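PDB 5IXH: YceI-like domain protein from Burkholderia cenocepacia BC7, which binds octaprenyl diphosphate inside a lipocalin-like beta barrel and probably captures antibiotics outside the cell, contributing to intrinsic resistance. Local coordinates for residues 127-133 and 148-154; 92-97 and 109-115; 3-7 and 157-161. All coordinates share one frame; numbering follows the deposited sequence. Where two conformers were deposited one is given.

Contact 1: residues 127-133 and 148-154. With OTP ((2E,6E,10E,14E,18E,22E,26E)-3,7,11,15,19,23,27,31-octamethyldotriaconta-2,6,10,14,18,22,26,30-octaenyl trihydrogen diphosphate), chain C.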
loop_
_atom_site.group_PDB
_atom_site.type_symbol
_atom_site.label_atom_id
_atom_site.label_comp_id
_atom_site.label_asym_id
_atom_site.label_seq_id
_atom_site.Cartn_x
_atom_site.Cartn_y
_atom_site.Cartn_z
ATOM N N VAL A 127 3.442 2.331 -7.453
ATOM C CA VAL A 127 4.362 1.702 -6.509
ATOM C C VAL A 127 4.866 2.778 -5.581
ATOM O O VAL A 127 5.305 3.831 -6.026
ATOM C CB VAL A 127 5.558 1.044 -7.230
ATOM C CG1 VAL A 127 6.516 0.400 -6.215
ATOM C CG2 VAL A 127 5.075 0.001 -8.222
ATOM N N LEU A 128 4.748 2.526 -4.282
ATOM C CA LEU A 128 5.245 3.432 -3.263
ATOM C C LEU A 128 6.365 2.759 -2.476
ATOM O O LEU A 128 6.102 1.800 -1.744
ATOM C CB LEU A 128 4.129 3.796 -2.290
ATOM C CG LEU A 128 4.589 4.697 -1.135
ATOM C CD1 LEU A 128 5.052 6.056 -1.613
ATOM C CD2 LEU A 128 3.461 4.820 -0.123
ATOM N N PRO A 129 7.597 3.260 -2.595
ATOM C CA PRO A 129 8.654 2.713 -1.735
ATOM C C PRO A 129 8.608 3.359 -0.358
ATOM O O PRO A 129 8.441 4.578 -0.226
ATOM C CB PRO A 129 9.941 3.094 -2.465
ATOM C CG PRO A 129 9.588 4.282 -3.297
ATOM C CD PRO A 129 8.113 4.203 -3.603
ATOM N N ILE A 130 8.726 2.528 0.670
ATOM C CA ILE A 130 8.818 3.014 2.034
ATOM C C ILE A 130 9.956 2.315 2.748
ATOM O O ILE A 130 10.437 1.270 2.294
ATOM C CB ILE A 130 7.516 2.777 2.828
ATOM C CG1 ILE A 130 7.200 1.282 3.030
ATOM C CG2 ILE A 130 6.331 3.510 2.148
ATOM C CD1 ILE A 130 6.171 1.022 4.156
ATOM N N LYS A 131 10.351 2.874 3.878
ATOM C CA LYS A 131 11.230 2.185 4.808
ATOM C C LYS A 131 10.362 1.586 5.904
ATOM O O LYS A 131 9.666 2.300 6.607
ATOM C CB LYS A 131 12.218 3.168 5.430
ATOM C CG LYS A 131 13.248 3.698 4.460
ATOM C CD LYS A 131 14.241 4.623 5.157
ATOM C CE LYS A 131 15.523 4.788 4.347
ATOM N NZ LYS A 131 15.273 4.831 2.878
ATOM N N ARG A 132 10.429 0.270 6.063
ATOM C CA ARG A 132 9.659 -0.389 7.115
ATOM C C ARG A 132 9.995 0.165 8.488
ATOM O O ARG A 132 9.119 0.258 9.358
ATOM C CB ARG A 132 9.820 -1.916 7.071
ATOM C CG ARG A 132 11.224 -2.443 7.369
ATOM C CD ARG A 132 11.303 -3.944 7.133
ATOM N NE ARG A 132 12.638 -4.451 7.417
ATOM C CZ ARG A 132 13.119 -4.664 8.636
ATOM N NH1 ARG A 132 12.370 -4.433 9.716
ATOM N NH2 ARG A 132 14.357 -5.121 8.772
ATOM N N SER A 133 11.261 0.534 8.684
ATOM C CA SER A 133 11.705 1.073 9.974
ATOM C C SER A 133 10.978 2.371 10.358
ATOM O O SER A 133 10.796 2.637 11.544
ATOM C CB SER A 133 13.221 1.339 9.969
ATOM O OG SER A 133 13.556 2.278 8.960
ATOM N N VAL A 148 16.342 -8.630 6.756
ATOM C CA VAL A 148 15.299 -8.176 5.847
ATOM C C VAL A 148 15.591 -6.714 5.548
ATOM O O VAL A 148 15.736 -5.915 6.468
ATOM C CB VAL A 148 13.877 -8.287 6.473
ATOM C CG1 VAL A 148 12.795 -7.722 5.535
ATOM C CG2 VAL A 148 13.586 -9.736 6.849
ATOM N N ALA A 149 15.707 -6.366 4.269
ATOM C CA ALA A 149 16.029 -4.992 3.892
ATOM C C ALA A 149 14.992 -4.017 4.442
ATOM O O ALA A 149 13.848 -4.366 4.678
ATOM C CB ALA A 149 16.116 -4.854 2.383
ATOM N N ASP A 150 15.408 -2.778 4.656
ATOM C CA ASP A 150 14.520 -1.752 5.156
ATOM C C ASP A 150 13.508 -1.337 4.082
ATOM O O ASP A 150 12.320 -1.180 4.350
ATOM C CB ASP A 150 15.319 -0.539 5.623
ATOM C CG ASP A 150 14.574 0.316 6.631
ATOM O OD1 ASP A 150 13.383 0.048 6.899
ATOM O OD2 ASP A 150 15.182 1.273 7.148
ATOM N N GLU A 151 13.970 -1.191 2.848
ATOM C CA GLU A 151 13.061 -0.761 1.797
ATOM C C GLU A 151 12.032 -1.826 1.438
ATOM O O GLU A 151 12.378 -2.977 1.196
ATOM C CB GLU A 151 13.809 -0.350 0.528
ATOM C CG GLU A 151 12.828 0.208 -0.506
ATOM C CD GLU A 151 13.492 0.913 -1.664
ATOM O OE1 GLU A 151 13.421 0.385 -2.793
ATOM O OE2 GLU A 151 14.055 2.008 -1.451
ATOM N N VAL A 152 10.764 -1.425 1.417
ATOM C CA VAL A 152 9.653 -2.275 0.979
ATOM C C VAL A 152 8.891 -1.513 -0.092
ATOM O O VAL A 152 8.603 -0.322 0.075
ATOM C CB VAL A 152 8.704 -2.601 2.151
ATOM C CG1 VAL A 152 7.451 -3.361 1.677
ATOM C CG2 VAL A 152 9.432 -3.397 3.207
ATOM N N GLN A 153 8.545 -2.186 -1.182
ATOM C CA GLN A 153 7.771 -1.570 -2.242
ATOM C C GLN A 153 6.309 -1.979 -2.120
ATOM O O GLN A 153 5.972 -3.167 -2.173
ATOM C CB GLN A 153 8.305 -1.975 -3.614
ATOM C CG GLN A 153 9.710 -1.499 -3.884
ATOM C CD GLN A 153 10.212 -1.940 -5.239
ATOM O OE1 GLN A 153 9.585 -2.762 -5.909
ATOM N NE2 GLN A 153 11.349 -1.392 -5.656
ATOM N N ILE A 154 5.441 -0.995 -1.952
ATOM C CA ILE A 154 4.002 -1.232 -1.891
ATOM C C ILE A 154 3.440 -1.046 -3.299
ATOM O O ILE A 154 3.506 0.039 -3.858
ATOM C CB ILE A 154 3.302 -0.234 -0.941
ATOM C CG1 ILE A 154 3.876 -0.344 0.481
ATOM C CG2 ILE A 154 1.776 -0.490 -0.962
ATOM C CD1 ILE A 154 3.391 0.719 1.434
HETATM O O7 OTP C . 16.594 -17.449 5.399
HETATM P P2 OTP C . 16.049 -16.279 6.193
HETATM O O5 OTP C . 16.312 -16.497 7.667
HETATM O O6 OTP C . 16.718 -14.998 5.744
HETATM O O4 OTP C . 14.486 -16.154 5.953
HETATM P P1 OTP C . 13.506 -15.265 6.833
HETATM O O2 OTP C . 13.068 -16.040 8.055
HETATM O O3 OTP C . 14.198 -13.988 7.258
HETATM O O1 OTP C . 12.234 -14.934 5.941
HETATM C C40 OTP C . 11.787 -13.604 5.732
HETATM C C39 OTP C . 10.393 -13.792 5.142
HETATM C C37 OTP C . 9.593 -12.768 4.724
HETATM C C38 OTP C . 8.232 -13.184 4.166
HETATM C C36 OTP C . 9.988 -11.275 4.802
HETATM C C35 OTP C . 8.816 -10.494 5.433
HETATM C C34 OTP C . 8.737 -9.047 4.913
HETATM C C32 OTP C . 7.564 -8.345 5.071
HETATM C C33 OTP C . 6.344 -8.980 5.750
HETATM C C31 OTP C . 7.466 -6.895 4.564
HETATM C C30 OTP C . 6.890 -5.997 5.679
HETATM C C29 OTP C . 5.730 -5.238 5.027
HETATM C C27 OTP C . 5.635 -3.869 5.051
HETATM C C28 OTP C . 6.641 -2.938 5.731
HETATM C C26 OTP C . 4.427 -3.276 4.325
HETATM C C25 OTP C . 3.767 -2.164 5.152
HETATM C C24 OTP C . 2.657 -1.766 4.172
HETATM C C22 OTP C . 1.331 -1.861 4.494
HETATM C C23 OTP C . 0.825 -2.333 5.861
HETATM C C21 OTP C . 0.340 -1.441 3.411
HETATM C C20 OTP C . -0.013 0.012 3.730
HETATM C C19 OTP C . -0.541 0.605 2.419
HETATM C C17 OTP C . -1.717 1.324 2.375
HETATM C C18 OTP C . -2.535 1.560 3.647
HETATM C C16 OTP C . -2.242 1.929 1.061
HETATM C C15 OTP C . -1.415 1.500 -0.166
HETATM C C14 OTP C . -1.781 2.438 -1.327
HETATM C C12 OTP C . -1.173 3.668 -1.447
HETATM C C13 OTP C . -0.098 4.167 -0.474
HETATM C C11 OTP C . -1.540 4.608 -2.604
HETATM C C10 OTP C . -2.959 4.362 -3.129
HETATM C C9 OTP C . -3.247 5.576 -4.026
HETATM C C7 OTP C . -4.514 5.855 -4.470
HETATM C C8 OTP C . -5.695 4.962 -4.088
HETATM C C6 OTP C . -4.697 7.103 -5.355
HETATM C C5 OTP C . -5.588 6.784 -6.558
HETATM C C4 OTP C . -5.229 7.852 -7.608
HETATM C C2 OTP C . -6.031 8.918 -7.944
HETATM C C3 OTP C . -5.505 9.879 -9.010
HETATM C C1 OTP C . -7.402 9.176 -7.312
#
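Torsions send the side chains of R132 and D150 to different partners: R132 CG sits between its backbone N and carbonyl carbon (chi1 65°) and the chain then runs straight to NE, at the 148-149 carbonyls, whereas D150 CG lies anti to N (chi1 -157°), carrying the carboxylate to S133. Between the two residues the direct bond is R132 N to D150 O. NE donates to A149 O at 3.0 Å and NH2 to V148 O at 2.8 Å; both oxygens lie close to the guanidinium plane, although NE stands above the carbonyl plane of A149. Bonds from NH1 to V137 O and G138 O and from NH2 to W142 O further fix the group's rotation. D150 uses the syn lone pair of each oxygen, OD1 taking S133 N at 2.8 Å and OD2 taking S133 OG at 2.6 Å. Antiparallel backbone bonds continue the pairing through I130 with V152 and L128 with I154. These four side chains share one face, where I130 CD1 rests 3.9 Å from I154 CD1. The prenyl chain runs along it, its C13 lying 3.6 Å from L128 CD2. Strand pairing with an aliphatic face against a long isoprenoid marks the cavity wall of a YceI-like lipocalin barrel.

Contact 2: residues 92-97 and 109-115. With OTP ((2E,6E,10E,14E,18E,22E,26E)-3,7,11,15,19,23,27,31-octamethyldotriaconta-2,6,10,14,18,22,26,30-octaenyl trihydrogen diphosphate), chain C.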
loop_
_atom_site.group_PDB
_atom_site.type_symbol
_atom_site.label_atom_id
_atom_site.label_comp_id
_atom_site.label_asym_id
_atom_site.label_seq_id
_atom_site.Cartn_x
_atom_site.Cartn_y
_atom_site.Cartn_z
ATOM N N ASN A 92 -1.057 10.913 -18.324
ATOM C CA ASN A 92 -1.862 10.057 -17.461
ATOM C C ASN A 92 -1.219 9.653 -16.150
ATOM O O ASN A 92 -1.701 8.713 -15.502
ATOM C CB ASN A 92 -2.293 8.816 -18.239
ATOM C CG ASN A 92 -3.070 9.175 -19.479
ATOM O OD1 ASN A 92 -4.054 9.913 -19.398
ATOM N ND2 ASN A 92 -2.590 8.743 -20.631
ATOM N N LYS A 93 -0.185 10.364 -15.735
ATOM C CA LYS A 93 0.461 10.154 -14.450
ATOM C C LYS A 93 0.112 11.292 -13.492
ATOM O O LYS A 93 0.029 12.448 -13.906
ATOM C CB LYS A 93 1.976 10.135 -14.646
ATOM C CG LYS A 93 2.695 9.398 -13.524
ATOM C CD LYS A 93 4.160 9.116 -13.847
ATOM C CE LYS A 93 4.719 8.044 -12.911
ATOM N NZ LYS A 93 6.205 7.898 -12.987
ATOM N N TYR A 94 -0.078 10.947 -12.228
ATOM C CA TYR A 94 -0.482 11.892 -11.200
ATOM C C TYR A 94 0.288 11.599 -9.942
ATOM O O TYR A 94 0.339 10.452 -9.509
ATOM C CB TYR A 94 -1.971 11.748 -10.908
ATOM C CG TYR A 94 -2.778 12.052 -12.118
ATOM C CD1 TYR A 94 -3.100 11.077 -13.055
ATOM C CD2 TYR A 94 -3.162 13.354 -12.402
ATOM C CE1 TYR A 94 -3.778 11.395 -14.181
ATOM C CE2 TYR A 94 -3.842 13.667 -13.509
ATOM C CZ TYR A 94 -4.161 12.692 -14.418
ATOM O OH TYR A 94 -4.848 13.016 -15.562
ATOM N N ASN A 95 0.852 12.616 -9.315
ATOM C CA ASN A 95 1.470 12.450 -8.011
ATOM C C ASN A 95 0.405 12.664 -6.952
ATOM O O ASN A 95 -0.177 13.742 -6.845
ATOM C CB ASN A 95 2.641 13.414 -7.857
ATOM C CG ASN A 95 3.835 13.000 -8.654
ATOM O OD1 ASN A 95 4.262 11.834 -8.595
ATOM N ND2 ASN A 95 4.399 13.935 -9.395
ATOM N N VAL A 96 0.085 11.614 -6.213
ATOM C CA VAL A 96 -0.980 11.630 -5.228
ATOM C C VAL A 96 -0.316 11.693 -3.870
ATOM O O VAL A 96 0.469 10.790 -3.489
ATOM C CB VAL A 96 -1.875 10.391 -5.349
ATOM C CG1 VAL A 96 -2.969 10.433 -4.316
ATOM C CG2 VAL A 96 -2.498 10.321 -6.748
ATOM N N THR A 97 -0.640 12.728 -3.121
ATOM C CA THR A 97 -0.055 12.943 -1.805
ATOM C C THR A 97 -1.118 12.710 -0.765
ATOM O O THR A 97 -2.288 13.066 -0.958
ATOM C CB THR A 97 0.558 14.354 -1.719
ATOM O OG1 THR A 97 1.650 14.406 -2.662
ATOM C CG2 THR A 97 1.095 14.676 -0.366
ATOM N N VAL A 109 3.166 10.987 2.393
ATOM C CA VAL A 109 3.815 10.306 1.273
ATOM C C VAL A 109 3.271 10.835 -0.029
ATOM O O VAL A 109 2.165 11.389 -0.089
ATOM C CB VAL A 109 3.622 8.782 1.347
ATOM C CG1 VAL A 109 4.193 8.224 2.646
ATOM C CG2 VAL A 109 2.146 8.408 1.133
ATOM N N THR A 110 4.077 10.696 -1.074
ATOM C CA THR A 110 3.677 11.092 -2.424
ATOM C C THR A 110 3.934 9.910 -3.338
ATOM O O THR A 110 5.029 9.366 -3.364
ATOM C CB THR A 110 4.451 12.313 -2.925
ATOM O OG1 THR A 110 4.139 13.454 -2.115
ATOM C CG2 THR A 110 4.099 12.637 -4.380
ATOM N N VAL A 111 2.893 9.466 -4.025
ATOM C CA VAL A 111 2.992 8.270 -4.845
ATOM C C VAL A 111 2.636 8.569 -6.282
ATOM O O VAL A 111 1.596 9.171 -6.562
ATOM C CB VAL A 111 2.136 7.130 -4.295
ATOM C CG1 VAL A 111 0.748 7.488 -4.195
ATOM C CG2 VAL A 111 2.282 5.842 -5.143
ATOM N N PRO A 112 3.497 8.154 -7.205
ATOM C CA PRO A 112 3.161 8.327 -8.611
ATOM C C PRO A 112 2.143 7.274 -9.037
ATOM O O PRO A 112 2.353 6.064 -8.815
ATOM C CB PRO A 112 4.507 8.140 -9.340
ATOM C CG PRO A 112 5.513 7.792 -8.291
ATOM C CD PRO A 112 4.787 7.457 -7.032
ATOM N N VAL A 113 1.050 7.726 -9.629
ATOM C CA VAL A 113 -0.051 6.839 -10.024
ATOM C C VAL A 113 -0.360 7.051 -11.490
ATOM O O VAL A 113 -0.516 8.193 -11.939
ATOM C CB VAL A 113 -1.322 7.147 -9.238
ATOM C CG1 VAL A 113 -2.460 6.255 -9.654
ATOM C CG2 VAL A 113 -1.052 6.995 -7.732
ATOM N N THR A 114 -0.478 5.958 -12.231
ATOM C CA THR A 114 -0.892 6.011 -13.628
ATOM C C THR A 114 -2.352 5.626 -13.705
ATOM O O THR A 114 -2.768 4.621 -13.102
ATOM C CB THR A 114 -0.055 5.067 -14.461
ATOM O OG1 THR A 114 1.323 5.420 -14.338
ATOM C CG2 THR A 114 -0.470 5.136 -15.917
ATOM N N VAL A 115 -3.145 6.400 -14.436
ATOM C CA VAL A 115 -4.583 6.199 -14.507
ATOM C C VAL A 115 -4.988 5.876 -15.918
ATOM O O VAL A 115 -4.529 6.524 -16.845
ATOM C CB VAL A 115 -5.353 7.450 -14.010
ATOM C CG1 VAL A 115 -6.866 7.240 -14.069
ATOM C CG2 VAL A 115 -4.927 7.818 -12.601
HETATM O O7 OTP C . 16.594 -17.449 5.399
HETATM P P2 OTP C . 16.049 -16.279 6.193
HETATM O O5 OTP C . 16.312 -16.497 7.667
HETATM O O6 OTP C . 16.718 -14.998 5.744
HETATM O O4 OTP C . 14.486 -16.154 5.953
HETATM P P1 OTP C . 13.506 -15.265 6.833
HETATM O O2 OTP C . 13.068 -16.040 8.055
HETATM O O3 OTP C . 14.198 -13.988 7.258
HETATM O O1 OTP C . 12.234 -14.934 5.941
HETATM C C40 OTP C . 11.787 -13.604 5.732
HETATM C C39 OTP C . 10.393 -13.792 5.142
HETATM C C37 OTP C . 9.593 -12.768 4.724
HETATM C C38 OTP C . 8.232 -13.184 4.166
HETATM C C36 OTP C . 9.988 -11.275 4.802
HETATM C C35 OTP C . 8.816 -10.494 5.433
HETATM C C34 OTP C . 8.737 -9.047 4.913
HETATM C C32 OTP C . 7.564 -8.345 5.071
HETATM C C33 OTP C . 6.344 -8.980 5.750
HETATM C C31 OTP C . 7.466 -6.895 4.564
HETATM C C30 OTP C . 6.890 -5.997 5.679
HETATM C C29 OTP C . 5.730 -5.238 5.027
HETATM C C27 OTP C . 5.635 -3.869 5.051
HETATM C C28 OTP C . 6.641 -2.938 5.731
HETATM C C26 OTP C . 4.427 -3.276 4.325
HETATM C C25 OTP C . 3.767 -2.164 5.152
HETATM C C24 OTP C . 2.657 -1.766 4.172
HETATM C C22 OTP C . 1.331 -1.861 4.494
HETATM C C23 OTP C . 0.825 -2.333 5.861
HETATM C C21 OTP C . 0.340 -1.441 3.411
HETATM C C20 OTP C . -0.013 0.012 3.730
HETATM C C19 OTP C . -0.541 0.605 2.419
HETATM C C17 OTP C . -1.717 1.324 2.375
HETATM C C18 OTP C . -2.535 1.560 3.647
HETATM C C16 OTP C . -2.242 1.929 1.061
HETATM C C15 OTP C . -1.415 1.500 -0.166
HETATM C C14 OTP C . -1.781 2.438 -1.327
HETATM C C12 OTP C . -1.173 3.668 -1.447
HETATM C C13 OTP C . -0.098 4.167 -0.474
HETATM C C11 OTP C . -1.540 4.608 -2.604
HETATM C C10 OTP C . -2.959 4.362 -3.129
HETATM C C9 OTP C . -3.247 5.576 -4.026
HETATM C C7 OTP C . -4.514 5.855 -4.470
HETATM C C8 OTP C . -5.695 4.962 -4.088
HETATM C C6 OTP C . -4.697 7.103 -5.355
HETATM C C5 OTP C . -5.588 6.784 -6.558
HETATM C C4 OTP C . -5.229 7.852 -7.608
HETATM C C2 OTP C . -6.031 8.918 -7.944
HETATM C C3 OTP C . -5.505 9.879 -9.010
HETATM C C1 OTP C . -7.402 9.176 -7.312
#
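Strands 93-102 and 105-118 form a beta hairpin of the barrel wall, joined in this part by the antiparallel hydrogen-bonded pairs Y94 with V113 and V96 with V111. V96 N reaches V111 O at 2.9 Å in an almost straight bond (179°), and V111 N returns to V96 O at 2.8 Å. Nearer the 90-93 turn, V115 N donates to N92 O. Y94, V96, V111 and V113 turn to the barrel interior. There V96 CG2 meets V113 CG2 at 3.8 Å, the two side chains running at a slant to each other, and both valines touch the prenyl chain, with V96 CG2 and V113 CG1 each 3.8 Å from C4. In this YceI-like, lipocalin-type fold they belong to the pocket wall around the tail of the lipid, far from its diphosphate. Beside them the Y94 side chain crosses V115 at about a right angle, with CD1 3.8 Å from V115 CG2; its ring also packs edge-to-face with F35. The outer face carries more polar groups. T97 OG1 and T110 OG1 share a hydrogen bond of 2.7 Å. Alongside P112 runs the extended chain of K93, its CE 3.6 Å from P112 CB.

Contact 3: residues 3-7 and 157-161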
loop_
_atom_site.group_PDB
_atom_site.type_symbol
_atom_site.label_atom_id
_atom_site.label_comp_id
_atom_site.label_asym_id
_atom_site.label_seq_id
_atom_site.Cartn_x
_atom_site.Cartn_y
_atom_site.Cartn_z
ATOM N N ASP A 3 -16.977 3.735 -6.996
ATOM C CA ASP A 3 -15.635 3.288 -6.622
ATOM C C ASP A 3 -15.359 1.811 -7.039
ATOM O O ASP A 3 -15.827 1.356 -8.088
ATOM C CB ASP A 3 -15.350 3.585 -5.126
ATOM C CG ASP A 3 -16.183 2.737 -4.173
ATOM O OD1 ASP A 3 -17.322 2.365 -4.524
ATOM O OD2 ASP A 3 -15.687 2.455 -3.059
ATOM N N VAL A 4 -14.676 1.065 -6.174
ATOM C CA VAL A 4 -13.649 0.098 -6.549
ATOM C C VAL A 4 -14.121 -1.384 -6.645
ATOM O O VAL A 4 -15.322 -1.645 -6.590
ATOM C CB VAL A 4 -12.558 0.302 -5.494
ATOM C CG1 VAL A 4 -11.305 -0.567 -5.658
ATOM C CG2 VAL A 4 -12.094 1.774 -5.507
ATOM N N ASP A 5 -13.187 -2.334 -6.835
ATOM C CA ASP A 5 -13.495 -3.780 -6.798
ATOM C C ASP A 5 -12.328 -4.617 -6.230
ATOM O O ASP A 5 -11.316 -4.814 -6.906
ATOM C CB ASP A 5 -13.881 -4.262 -8.219
ATOM C CG ASP A 5 -14.543 -5.658 -8.230
ATOM O OD1 ASP A 5 -13.969 -6.588 -7.647
ATOM O OD2 ASP A 5 -15.618 -5.794 -8.847
ATOM N N LEU A 6 -12.458 -5.124 -4.995
ATOM C CA LEU A 6 -11.375 -5.894 -4.390
ATOM C C LEU A 6 -10.953 -7.078 -5.177
ATOM O O LEU A 6 -9.768 -7.365 -5.277
ATOM C CB LEU A 6 -11.749 -6.379 -2.970
ATOM C CG LEU A 6 -10.884 -7.477 -2.278
ATOM C CD1 LEU A 6 -9.441 -7.035 -2.085
ATOM C CD2 LEU A 6 -11.471 -7.868 -0.929
ATOM N N ALA A 7 -11.921 -7.820 -5.694
ATOM C CA ALA A 7 -11.576 -9.032 -6.372
ATOM C C ALA A 7 -10.739 -8.714 -7.595
ATOM O O ALA A 7 -9.851 -9.493 -7.955
ATOM C CB ALA A 7 -12.827 -9.804 -6.727
ATOM N N HIS A 157 -2.840 -2.068 -7.722
ATOM C CA HIS A 157 -3.597 -2.085 -8.959
ATOM C C HIS A 157 -5.048 -1.979 -8.519
ATOM O O HIS A 157 -5.612 -2.969 -8.055
ATOM C CB HIS A 157 -3.350 -3.394 -9.711
ATOM C CG HIS A 157 -4.189 -3.563 -10.942
ATOM N ND1 HIS A 157 -3.877 -2.963 -12.140
ATOM C CD2 HIS A 157 -5.293 -4.316 -11.176
ATOM C CE1 HIS A 157 -4.772 -3.305 -13.051
ATOM N NE2 HIS A 157 -5.643 -4.127 -12.493
ATOM N N LEU A 158 -5.645 -0.792 -8.609
ATOM C CA LEU A 158 -7.019 -0.573 -8.178
ATOM C C LEU A 158 -7.906 -0.434 -9.391
ATOM O O LEU A 158 -7.618 0.378 -10.281
ATOM C CB LEU A 158 -7.146 0.698 -7.338
ATOM C CG LEU A 158 -6.507 0.779 -5.959
ATOM C CD1 LEU A 158 -5.014 0.687 -6.044
ATOM C CD2 LEU A 158 -6.914 2.092 -5.321
ATOM N N VAL A 159 -8.978 -1.210 -9.436
ATOM C CA VAL A 159 -9.936 -1.181 -10.527
ATOM C C VAL A 159 -11.244 -0.656 -9.979
ATOM O O VAL A 159 -11.781 -1.218 -9.017
ATOM C CB VAL A 159 -10.156 -2.588 -11.105
ATOM C CG1 VAL A 159 -11.173 -2.548 -12.246
ATOM C CG2 VAL A 159 -8.850 -3.186 -11.580
ATOM N N ALA A 160 -11.735 0.430 -10.558
ATOM C CA ALA A 160 -13.000 1.029 -10.156
ATOM C C ALA A 160 -14.048 0.903 -11.224
ATOM O O ALA A 160 -13.798 1.202 -12.396
ATOM C CB ALA A 160 -12.813 2.471 -9.738
ATOM N N THR A 161 -15.234 0.486 -10.773
ATOM C CA THR A 161 -16.305 -0.062 -11.610
ATOM C C THR A 161 -15.756 -1.026 -12.659
ATOM O O THR A 161 -15.824 -2.243 -12.485
ATOM C CB THR A 161 -17.154 1.036 -12.269
ATOM O OG1 THR A 161 -17.940 1.692 -11.266
ATOM C CG2 THR A 161 -18.094 0.453 -13.317
HETATM O O HOH W 1 -16.745 -4.771 -11.159
#
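T161 N donates to D3 O at 2.9 Å (159°), tying the last residue of the chain to the first modelled one, although D3 itself is poorly ordered. The donor stands tilted from the D3 carbonyl plane, and A160 CB packs 3.6 Å from the same D3 O. Two residues further along the 3-7 segment, D5 N lies 2.8 Å from V159 O, but the bond is strongly bent (117°) and weak. V4 covers that oxygen as well: with CG1 anti to its backbone N (chi1 -178°), this methyl comes to 3.5 Å from V159 O, while CG2 approaches A160 CB more loosely. A water completes the link, giving one hydrogen to D5 OD2 (2.8 Å) and the other to T161 O (3.0 Å). The second carboxylate oxygen of D5, OD1, accepts a hydrogen bond from K8 N, three residues on. S9 OG hydrogen-bonds both D5 O and V159 N, a further tie between the N-terminal segment and the last strand. Strand 151-160 has strand 121-131 on one flank, where A160 pairs with Q122; the N-terminal loop leads into strand 10-15 on its other flank, and V4 reaches onto A31 and V33 of strand 22-34.

All three contacts reach one curled antiparallel sheet, contact 3 only through strand 151-160. Contacts 1 and 2 are regular strand pairings with one face against the lipid and the other outward; they touch directly, since strands 105-118 and 121-131 are neighbours, with V127 O packing on V111 CG2 and L128 CB on the same methyl. Contact 2 meets the far end of the isoprenoid, whereas contact 1 lies nearer the diphosphate and adds an arginine and an aspartate that tie the 3-10 start at 132-133 to the loop before strand 151-160. Contact 3 sits about 24 Å from contact 1 between centres. Looser and more superficial, it joins the chain ends through one sound backbone bond, one weak one and a bridging water.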